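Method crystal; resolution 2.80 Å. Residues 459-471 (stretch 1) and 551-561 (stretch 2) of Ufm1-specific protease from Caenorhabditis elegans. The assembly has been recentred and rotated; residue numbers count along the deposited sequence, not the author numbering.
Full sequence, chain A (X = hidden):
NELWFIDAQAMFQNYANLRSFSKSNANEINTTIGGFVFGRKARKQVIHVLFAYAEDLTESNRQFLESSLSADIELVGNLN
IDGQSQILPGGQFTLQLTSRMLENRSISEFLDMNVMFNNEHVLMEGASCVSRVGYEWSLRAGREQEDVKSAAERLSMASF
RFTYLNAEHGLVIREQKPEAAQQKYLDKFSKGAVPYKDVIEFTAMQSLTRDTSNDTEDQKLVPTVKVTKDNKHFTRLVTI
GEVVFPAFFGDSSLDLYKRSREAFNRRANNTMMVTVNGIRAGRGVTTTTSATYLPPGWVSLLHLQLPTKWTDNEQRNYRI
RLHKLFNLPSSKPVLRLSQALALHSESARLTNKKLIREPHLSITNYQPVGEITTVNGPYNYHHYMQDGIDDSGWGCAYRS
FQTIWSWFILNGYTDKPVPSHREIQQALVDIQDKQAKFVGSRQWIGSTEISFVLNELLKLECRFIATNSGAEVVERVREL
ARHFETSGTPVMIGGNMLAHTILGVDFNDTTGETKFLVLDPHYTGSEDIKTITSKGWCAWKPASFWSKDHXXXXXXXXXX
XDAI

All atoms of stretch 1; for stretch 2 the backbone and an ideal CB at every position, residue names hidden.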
# COMPACT_ATOMS: atom_id res chain seq x y z
N LYS A 459 -1.30 -9.04 22.88
CA LYS A 459 -2.53 -9.83 23.04
C LYS A 459 -2.72 -10.71 21.81
O LYS A 459 -3.77 -10.71 21.17
CB LYS A 459 -3.76 -8.92 23.24
CG LYS A 459 -4.74 -9.38 24.35
CD LYS A 459 -5.24 -10.83 24.16
CE LYS A 459 -4.83 -11.73 25.34
NZ LYS A 459 -4.81 -13.20 25.03
N LEU A 460 -1.66 -11.43 21.47
CA LEU A 460 -1.57 -12.07 20.17
C LEU A 460 -1.42 -13.58 20.29
O LEU A 460 -0.48 -14.09 20.91
CB LEU A 460 -0.40 -11.46 19.40
CG LEU A 460 -0.41 -11.57 17.88
CD1 LEU A 460 -1.77 -11.18 17.35
CD2 LEU A 460 0.69 -10.66 17.33
N GLU A 461 -2.36 -14.29 19.68
CA GLU A 461 -2.38 -15.74 19.74
C GLU A 461 -1.56 -16.40 18.60
O GLU A 461 -1.63 -15.95 17.46
CB GLU A 461 -3.83 -16.23 19.71
CG GLU A 461 -3.97 -17.73 19.93
CD GLU A 461 -5.25 -18.28 19.35
OE1 GLU A 461 -6.27 -17.54 19.36
OE2 GLU A 461 -5.24 -19.44 18.88
N CYS A 462 -0.81 -17.45 18.92
CA CYS A 462 -0.08 -18.20 17.89
C CYS A 462 -0.59 -19.61 17.70
O CYS A 462 -1.33 -20.15 18.54
CB CYS A 462 1.41 -18.28 18.21
SG CYS A 462 2.22 -16.70 18.31
N ARG A 463 -0.19 -20.20 16.58
CA ARG A 463 -0.33 -21.63 16.34
C ARG A 463 1.06 -22.25 16.21
O ARG A 463 2.01 -21.60 15.74
CB ARG A 463 -1.21 -21.90 15.12
CG ARG A 463 -2.68 -21.75 15.45
CD ARG A 463 -3.58 -22.00 14.24
NE ARG A 463 -3.26 -23.24 13.54
CZ ARG A 463 -4.11 -23.87 12.73
NH1 ARG A 463 -5.32 -23.38 12.52
NH2 ARG A 463 -3.74 -25.00 12.12
N PHE A 464 1.20 -23.49 16.65
CA PHE A 464 2.51 -24.12 16.71
C PHE A 464 2.61 -25.31 15.77
O PHE A 464 1.64 -26.05 15.58
CB PHE A 464 2.84 -24.53 18.15
CG PHE A 464 2.69 -23.43 19.16
CD1 PHE A 464 3.80 -22.73 19.62
CD2 PHE A 464 1.44 -23.10 19.67
CE1 PHE A 464 3.66 -21.72 20.55
CE2 PHE A 464 1.29 -22.08 20.60
CZ PHE A 464 2.40 -21.40 21.04
N ILE A 465 3.79 -25.49 15.18
CA ILE A 465 4.08 -26.64 14.34
C ILE A 465 5.41 -27.25 14.79
O ILE A 465 6.47 -26.65 14.64
CB ILE A 465 4.14 -26.26 12.85
CG1 ILE A 465 2.73 -26.20 12.25
CG2 ILE A 465 4.95 -27.26 12.06
CD1 ILE A 465 2.75 -25.85 10.78
N ALA A 466 5.33 -28.46 15.36
CA ALA A 466 6.52 -29.12 15.91
C ALA A 466 6.97 -30.36 15.12
O ALA A 466 6.17 -31.10 14.54
CB ALA A 466 6.30 -29.46 17.37
N THR A 467 8.27 -30.59 15.14
CA THR A 467 8.90 -31.46 14.17
C THR A 467 10.03 -32.29 14.80
O THR A 467 10.81 -31.77 15.60
CB THR A 467 9.43 -30.58 13.01
OG1 THR A 467 8.39 -30.36 12.05
CG2 THR A 467 10.62 -31.21 12.34
N ASN A 468 10.12 -33.58 14.43
CA ASN A 468 11.19 -34.46 14.93
C ASN A 468 12.50 -34.32 14.15
O ASN A 468 13.57 -34.50 14.71
CB ASN A 468 10.76 -35.94 14.95
CG ASN A 468 9.63 -36.22 15.94
OD1 ASN A 468 9.14 -37.35 16.04
ND2 ASN A 468 9.20 -35.20 16.68
N SER A 469 12.41 -34.02 12.86
CA SER A 469 13.59 -33.96 12.00
C SER A 469 13.53 -32.83 10.97
O SER A 469 12.46 -32.49 10.48
CB SER A 469 13.79 -35.29 11.27
OG SER A 469 14.79 -35.20 10.26
N GLY A 470 14.69 -32.29 10.62
CA GLY A 470 14.77 -31.29 9.57
C GLY A 470 14.09 -31.69 8.27
O GLY A 470 13.58 -30.85 7.54
N ALA A 471 14.08 -32.99 7.98
CA ALA A 471 13.39 -33.47 6.79
C ALA A 471 12.00 -33.97 7.14
O ALA A 471 11.46 -34.84 6.47
CB ALA A 471 14.20 -34.54 6.09
N UNK A 551 15.52 -31.45 15.88
CA UNK A 551 14.08 -31.20 15.91
C UNK A 551 13.78 -29.72 15.78
O UNK A 551 14.50 -28.89 16.33
CB UNK A 551 13.47 -31.75 17.20
N UNK A 552 12.72 -29.37 15.06
CA UNK A 552 12.43 -27.96 14.76
C UNK A 552 11.07 -27.51 15.29
O UNK A 552 10.08 -28.24 15.16
CB UNK A 552 12.49 -27.73 13.25
N UNK A 553 11.02 -26.32 15.90
CA UNK A 553 9.75 -25.70 16.30
C UNK A 553 9.36 -24.50 15.40
O UNK A 553 10.23 -23.80 14.86
CB UNK A 553 9.84 -25.24 17.76
N UNK A 554 8.06 -24.29 15.20
CA UNK A 554 7.56 -23.25 14.30
C UNK A 554 6.44 -22.44 14.95
O UNK A 554 5.43 -23.01 15.42
CB UNK A 554 7.06 -23.87 12.99
N UNK A 555 6.61 -21.12 14.99
CA UNK A 555 5.56 -20.25 15.51
C UNK A 555 4.89 -19.48 14.37
O UNK A 555 5.57 -18.92 13.49
CB UNK A 555 6.13 -19.28 16.54
N UNK A 556 3.56 -19.49 14.40
CA UNK A 556 2.69 -19.08 13.30
C UNK A 556 1.71 -18.02 13.78
O UNK A 556 0.59 -18.36 14.20
CB UNK A 556 1.94 -20.28 12.72
N UNK A 557 2.11 -16.74 13.72
CA UNK A 557 1.31 -15.65 14.29
C UNK A 557 -0.07 -15.52 13.67
O UNK A 557 -0.22 -15.60 12.45
CB UNK A 557 2.06 -14.32 14.13
N UNK A 558 -1.08 -15.34 14.52
CA UNK A 558 -2.45 -15.19 14.03
C UNK A 558 -2.89 -13.74 14.19
O UNK A 558 -2.81 -13.18 15.29
CB UNK A 558 -3.40 -16.13 14.77
N UNK A 559 -3.36 -13.13 13.11
CA UNK A 559 -3.84 -11.75 13.19
C UNK A 559 -5.27 -11.73 13.71
O UNK A 559 -6.02 -12.68 13.44
CB UNK A 559 -3.76 -11.06 11.83
N UNK A 560 -5.64 -10.67 14.45
CA UNK A 560 -6.98 -10.55 15.03
C UNK A 560 -8.05 -10.47 13.95
O UNK A 560 -7.69 -10.54 12.78
CB UNK A 560 -7.06 -9.32 15.93
N UNK A 561 -9.32 -10.33 14.32
CA UNK A 561 -10.39 -10.50 13.34
C UNK A 561 -11.18 -9.25 12.96
O UNK A 561 -12.03 -9.31 12.05
CB UNK A 561 -11.37 -11.54 13.87

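Residues 552-557 pair antiparallel with C462–T467; in this extended strand, successive side chains alternate between the two faces.

Position 551 lies at the edge of the pairing. Its ideal CB is 3.1 Å from T467 O, and CA-to-CB points sideways. Many side chains would suit if they lead outward. It is F551. The end of its side chain leads away, with T467 O at the ring edge.

At 552 the CB shares a face with T467, 4.1 Å from T467 CG2, and G470 offers no side chain nearby. A flat or long side chain could use that room. It is Y552. Its CE2 lies 3.8 Å from G470 CA, and its N donates to T467 O at 3.1 Å.

Position 553 faces the other way, beside A466. The small methyl leaves space, so polar or apolar residues would fit. It is N553, whose end comes nearer to A466.

Position 554 sits on the face of I465, with T467 and R463 flanking. Its ideal CB is 3.3 Å from I465 O. An aliphatic side chain, branched or unbranched, could meet I465. It is M554. CE reaches I465 CG2 at 3.4 Å. M554 O accepts from I465 N at 3.0 Å; the return bond, M554 N to I465 O at 2.9 Å, is weak.

At 555 the CB is 5.0 Å from C462 SG and 5.2 Å from F464 CD1. The strand angles and the apolar neighbours favour a beta-branched or other apolar residue. It is V555, with CG2 3.5 Å from C462 SG.

Position 556 returns to the face of R463 and I465. Its CB is 3.3 Å from R463 O. An aliphatic side chain could meet I465; a longer polar one could follow R463. It is L556, with CD2 3.8 Å from I465 CD1. Its N and O both bond R463.

Position 557 pairs with C462 without hydrogen bonds, so proline costs none there; phi is -61°. Other apolar residues would suit beside C462 and L460. It is P557, with CA 4.3 Å from C462 SG.

At 558 the CB is 3.2 Å from E461 O, near the R463 side chain. A polar, uncharged side chain suits, or a longer aliphatic one. It is Q558. Its N donates to E461 O at 3.1 Å, OE1 is 3.4 Å from R463 CD, and NE2 donates a hydrogen bond to L556 O, 2.7 Å, within its own stretch.

Position 559 points away; phi -82° suits proline among many others. It is P559. Position 560 points sideways; with phi -63°, proline or many others would suit. It is P560, whose CD meets L460 CD1 at 4.1 Å. Position 561 is out of reach and little constrained: S561.

Stretch 2 551-561: FYNMVLPQPPS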
# COMPACT_ATOMS: atom_id res chain seq x y z
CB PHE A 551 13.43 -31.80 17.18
CG PHE A 551 13.51 -30.93 18.39
CD1 PHE A 551 14.55 -31.05 19.28
CD2 PHE A 551 12.51 -30.00 18.66
CE1 PHE A 551 14.61 -30.24 20.42
CE2 PHE A 551 12.57 -29.17 19.78
CZ PHE A 551 13.61 -29.30 20.66
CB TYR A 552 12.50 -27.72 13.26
CG TYR A 552 13.90 -27.57 12.69
CD1 TYR A 552 14.39 -26.33 12.34
CD2 TYR A 552 14.71 -28.67 12.47
CE1 TYR A 552 15.66 -26.18 11.80
CE2 TYR A 552 15.98 -28.52 11.93
CZ TYR A 552 16.45 -27.27 11.60
OH TYR A 552 17.70 -27.08 11.07
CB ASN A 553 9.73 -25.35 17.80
CG ASN A 553 9.25 -26.52 18.68
OD1 ASN A 553 8.92 -27.59 18.18
ND2 ASN A 553 9.21 -26.30 20.00
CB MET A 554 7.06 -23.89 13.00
CG MET A 554 7.84 -23.49 11.75
SD MET A 554 7.62 -24.63 10.35
CE MET A 554 8.08 -26.19 11.10
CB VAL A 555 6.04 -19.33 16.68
CG1 VAL A 555 7.41 -18.77 16.40
CG2 VAL A 555 5.05 -18.22 16.94
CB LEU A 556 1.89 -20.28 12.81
CG LEU A 556 2.46 -21.08 11.64
CD1 LEU A 556 3.87 -21.51 11.90
CD2 LEU A 556 1.59 -22.28 11.36
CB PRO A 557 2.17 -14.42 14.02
CG PRO A 557 3.58 -14.96 13.92
CD PRO A 557 3.41 -16.26 13.21
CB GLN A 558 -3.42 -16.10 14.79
CG GLN A 558 -2.96 -17.54 15.00
CD GLN A 558 -3.04 -18.38 13.73
OE1 GLN A 558 -4.12 -18.81 13.32
NE2 GLN A 558 -1.89 -18.63 13.12
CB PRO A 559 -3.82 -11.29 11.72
CG PRO A 559 -3.17 -12.42 10.94
CD PRO A 559 -3.43 -13.65 11.74
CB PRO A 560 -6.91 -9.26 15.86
CG PRO A 560 -5.62 -8.60 15.47
CD PRO A 560 -4.71 -9.63 14.92
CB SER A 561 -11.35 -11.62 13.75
OG SER A 561 -10.76 -12.88 13.51
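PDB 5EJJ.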